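Long-range contact in transcription factor cep-1 (Caenorhabditis elegans, PDB 1T4W), which activates transcription by binding the DNA consensus sequence recognised by p53, and promotes apoptosis in response to DNA damage: residues A[139-144]-A[174-179]. Sequence-based numbering, arbitrary orientation.
Sequences CQEKCL and QVRIVA. With ZN (zinc ion), chain B.
E141, in the short 3-10 turn 141-143, reaches across to R176 near the end of strand 166-177. E141 CB sits 3.2 Å from I177 O; CG lies anti to the backbone N (chi1 -159°), and the extended chain carries the carboxylate to the guanidinium. There E141 OE1 accepts from R176 NH2 at 2.7 Å and E141 OE2 from R176 NE at 2.8 Å, both through syn lone pairs. The two planes lie only 6° apart, a side-on, two-pronged salt bridge that suits glutamate and arginine, whose flat ends offer matched pairs of atoms. V178 CG1 lies above one guanidinium face, toward its rim. An alanine in place of R176 would probably leave the E141 carboxylate without its counter-charge and free to turn. The backbones join as well: E141 N donates to I177 O at 3.2 Å, and a water bridges that oxygen to K142 N. Branched I177 packs CG2 against Q140 CB (3.5 Å), while its side chain also touches M35 and F100. C139 and C143 in the same loop bind zinc together with C85 and H88. In this p53-like DNA-binding domain, the coplanar ion pair thus probably fixes the carboxylate's rotation where the zinc-binding loop meets the strand's end, while E141 N and the water together satisfy I177 O.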
ATOM      1  N   CYS A 139     -11.153  -3.233  -6.753  1.00 21.19           N
ATOM      2  CA  CYS A 139     -12.413  -3.279  -6.025  1.00 18.62           C
ATOM      3  C   CYS A 139     -12.396  -1.941  -5.309  1.00 20.94           C
ATOM      4  O   CYS A 139     -11.378  -1.239  -5.312  1.00 22.23           O
ATOM      5  CB  CYS A 139     -12.446  -4.483  -5.072  1.00 20.36           C
ATOM      6  SG  CYS A 139     -13.959  -4.705  -4.105  1.00 22.37           S
ATOM      7  N   GLN A 140     -13.503  -1.544  -4.717  1.00 20.65           N
ATOM      8  CA  GLN A 140     -13.482  -0.248  -4.075  1.00 22.19           C
ATOM      9  C   GLN A 140     -14.316  -0.158  -2.815  1.00 28.20           C
ATOM     10  O   GLN A 140     -15.075  -1.070  -2.476  1.00 26.37           O
ATOM     11  CB  GLN A 140     -13.915   0.793  -5.092  1.00 18.47           C
ATOM     12  CG  GLN A 140     -15.344   0.657  -5.534  1.00 31.67           C
ATOM     13  CD  GLN A 140     -15.618   1.505  -6.743  1.00 39.57           C
ATOM     14  OE1 GLN A 140     -15.118   2.619  -6.849  1.00 49.39           O
ATOM     15  NE2 GLN A 140     -16.419   0.987  -7.664  1.00 42.36           N
ATOM     16  N   GLU A 141     -14.162   0.962  -2.123  1.00 22.72           N
ATOM     17  CA  GLU A 141     -14.870   1.214  -0.882  1.00 23.93           C
ATOM     18  C   GLU A 141     -16.375   0.984  -1.042  1.00 33.85           C
ATOM     19  O   GLU A 141     -17.010   0.352  -0.203  1.00 26.86           O
ATOM     20  CB  GLU A 141     -14.618   2.669  -0.456  1.00 20.93           C
ATOM     21  CG  GLU A 141     -14.860   2.956   1.010  1.00 42.05           C
ATOM     22  CD  GLU A 141     -14.558   4.398   1.339  1.00 35.94           C
ATOM     23  OE1 GLU A 141     -15.423   5.264   1.077  1.00 35.39           O
ATOM     24  OE2 GLU A 141     -13.445   4.663   1.831  1.00 38.57           O
ATOM     25  N   LYS A 142     -16.936   1.502  -2.129  1.00 28.53           N
ATOM     26  CA  LYS A 142     -18.362   1.387  -2.378  1.00 35.92           C
ATOM     27  C   LYS A 142     -18.865  -0.060  -2.303  1.00 39.69           C
ATOM     28  O   LYS A 142     -20.003  -0.302  -1.910  1.00 41.05           O
ATOM     29  CB  LYS A 142     -18.677   1.996  -3.745  1.00 41.07           C
ATOM     30  CG  LYS A 142     -20.139   2.241  -4.006  1.00 57.70           C
ATOM     31  CD  LYS A 142     -20.347   2.895  -5.369  1.00 61.79           C
ATOM     32  CE  LYS A 142     -21.824   3.195  -5.614  1.00 69.15           C
ATOM     33  NZ  LYS A 142     -22.075   3.805  -6.953  1.00 60.71           N
ATOM     34  N   CYS A 143     -18.008  -1.015  -2.659  1.00 38.02           N
ATOM     35  CA  CYS A 143     -18.358  -2.442  -2.648  1.00 33.65           C
ATOM     36  C   CYS A 143     -18.488  -3.094  -1.279  1.00 40.86           C
ATOM     37  O   CYS A 143     -19.175  -4.109  -1.136  1.00 43.68           O
ATOM     38  CB  CYS A 143     -17.309  -3.245  -3.417  1.00 28.79           C
ATOM     39  SG  CYS A 143     -17.140  -2.739  -5.098  1.00 28.47           S
ATOM     40  N   LEU A 144     -17.829  -2.526  -0.280  1.00 41.04           N
ATOM     41  CA  LEU A 144     -17.809  -3.125   1.051  1.00 56.54           C
ATOM     42  C   LEU A 144     -19.032  -2.977   1.949  1.00 56.82           C
ATOM     43  O   LEU A 144     -19.868  -2.098   1.751  1.00 50.14           O
ATOM     44  CB  LEU A 144     -16.572  -2.629   1.804  1.00 58.48           C
ATOM     45  CG  LEU A 144     -15.240  -2.641   1.041  1.00 66.82           C
ATOM     46  CD1 LEU A 144     -14.129  -2.566   2.065  1.00 68.07           C
ATOM     47  CD2 LEU A 144     -15.070  -3.905   0.192  1.00 61.92           C
ATOM     48  N   GLN A 174      -3.628   5.676   5.407  1.00 18.63           N
ATOM     49  CA  GLN A 174      -4.984   5.486   4.932  1.00 18.59           C
ATOM     50  C   GLN A 174      -5.061   5.581   3.425  1.00 17.57           C
ATOM     51  O   GLN A 174      -4.580   6.540   2.823  1.00 18.93           O
ATOM     52  CB  GLN A 174      -5.970   6.509   5.541  1.00 17.43           C
ATOM     53  CG  GLN A 174      -7.342   6.479   4.850  1.00 16.49           C
ATOM     54  CD  GLN A 174      -8.261   7.579   5.342  1.00 29.09           C
ATOM     55  OE1 GLN A 174      -8.663   7.553   6.489  1.00 22.82           O
ATOM     56  NE2 GLN A 174      -8.580   8.566   4.479  1.00 18.40           N
ATOM     57  N   VAL A 175      -5.682   4.567   2.837  1.00 19.71           N
ATOM     58  CA  VAL A 175      -5.903   4.508   1.415  1.00 13.62           C
ATOM     59  C   VAL A 175      -7.416   4.415   1.202  1.00 20.07           C
ATOM     60  O   VAL A 175      -8.108   3.581   1.819  1.00 17.75           O
ATOM     61  CB  VAL A 175      -5.230   3.264   0.792  1.00 17.29           C
ATOM     62  CG1 VAL A 175      -5.664   3.116  -0.658  1.00 19.84           C
ATOM     63  CG2 VAL A 175      -3.714   3.386   0.879  1.00 15.44           C
ATOM     64  N   ARG A 176      -7.948   5.284   0.356  1.00 16.98           N
ATOM     65  CA  ARG A 176      -9.371   5.215   0.066  1.00 22.43           C
ATOM     66  C   ARG A 176      -9.555   5.079  -1.434  1.00 22.72           C
ATOM     67  O   ARG A 176      -8.934   5.802  -2.201  1.00 18.89           O
ATOM     68  CB  ARG A 176     -10.109   6.458   0.590  1.00 19.53           C
ATOM     69  CG  ARG A 176     -10.300   6.460   2.091  1.00 20.56           C
ATOM     70  CD  ARG A 176     -11.258   7.582   2.513  1.00 29.71           C
ATOM     71  NE  ARG A 176     -12.617   7.303   2.057  1.00 26.96           N
ATOM     72  CZ  ARG A 176     -13.548   8.226   1.869  1.00 34.78           C
ATOM     73  NH1 ARG A 176     -13.275   9.503   2.093  1.00 28.19           N
ATOM     74  NH2 ARG A 176     -14.757   7.868   1.468  1.00 36.64           N
ATOM     75  N   ILE A 177     -10.388   4.128  -1.843  1.00 19.52           N
ATOM     76  CA  ILE A 177     -10.654   3.891  -3.251  1.00 22.11           C
ATOM     77  C   ILE A 177     -12.079   4.405  -3.453  1.00 24.09           C
ATOM     78  O   ILE A 177     -13.058   3.765  -3.062  1.00 22.00           O
ATOM     79  CB  ILE A 177     -10.504   2.391  -3.578  1.00 20.22           C
ATOM     80  CG1 ILE A 177      -9.077   1.931  -3.229  1.00 22.80           C
ATOM     81  CG2 ILE A 177     -10.731   2.165  -5.071  1.00 20.02           C
ATOM     82  CD1 ILE A 177      -9.021   0.683  -2.408  1.00 27.85           C
ATOM     83  N   VAL A 178     -12.164   5.580  -4.058  1.00 18.88           N
ATOM     84  CA  VAL A 178     -13.418   6.300  -4.238  1.00 17.88           C
ATOM     85  C   VAL A 178     -13.647   6.748  -5.672  1.00 24.91           C
ATOM     86  O   VAL A 178     -12.787   6.582  -6.519  1.00 21.66           O
ATOM     87  CB  VAL A 178     -13.391   7.551  -3.360  1.00 24.96           C
ATOM     88  CG1 VAL A 178     -13.200   7.168  -1.912  1.00 23.16           C
ATOM     89  CG2 VAL A 178     -12.219   8.458  -3.811  1.00 17.36           C
ATOM     90  N   ALA A 179     -14.799   7.368  -5.916  1.00 25.34           N
ATOM     91  CA  ALA A 179     -15.170   7.848  -7.249  1.00 23.74           C
ATOM     92  C   ALA A 179     -14.495   9.173  -7.651  1.00 21.45           C
ATOM     93  O   ALA A 179     -14.093   9.368  -8.803  1.00 24.80           O
ATOM     94  CB  ALA A 179     -16.698   8.007  -7.315  1.00 25.58           C
TER
HETATM   95 ZN    ZN B 201     -15.789  -4.656  -5.591  1.00 27.16          ZN
HETATM   96  O   HOH W   1     -15.848   3.341  -3.767  1.00 28.47           O
HETATM   97  O   HOH W   2     -13.006   4.121  -7.864  1.00 28.72           O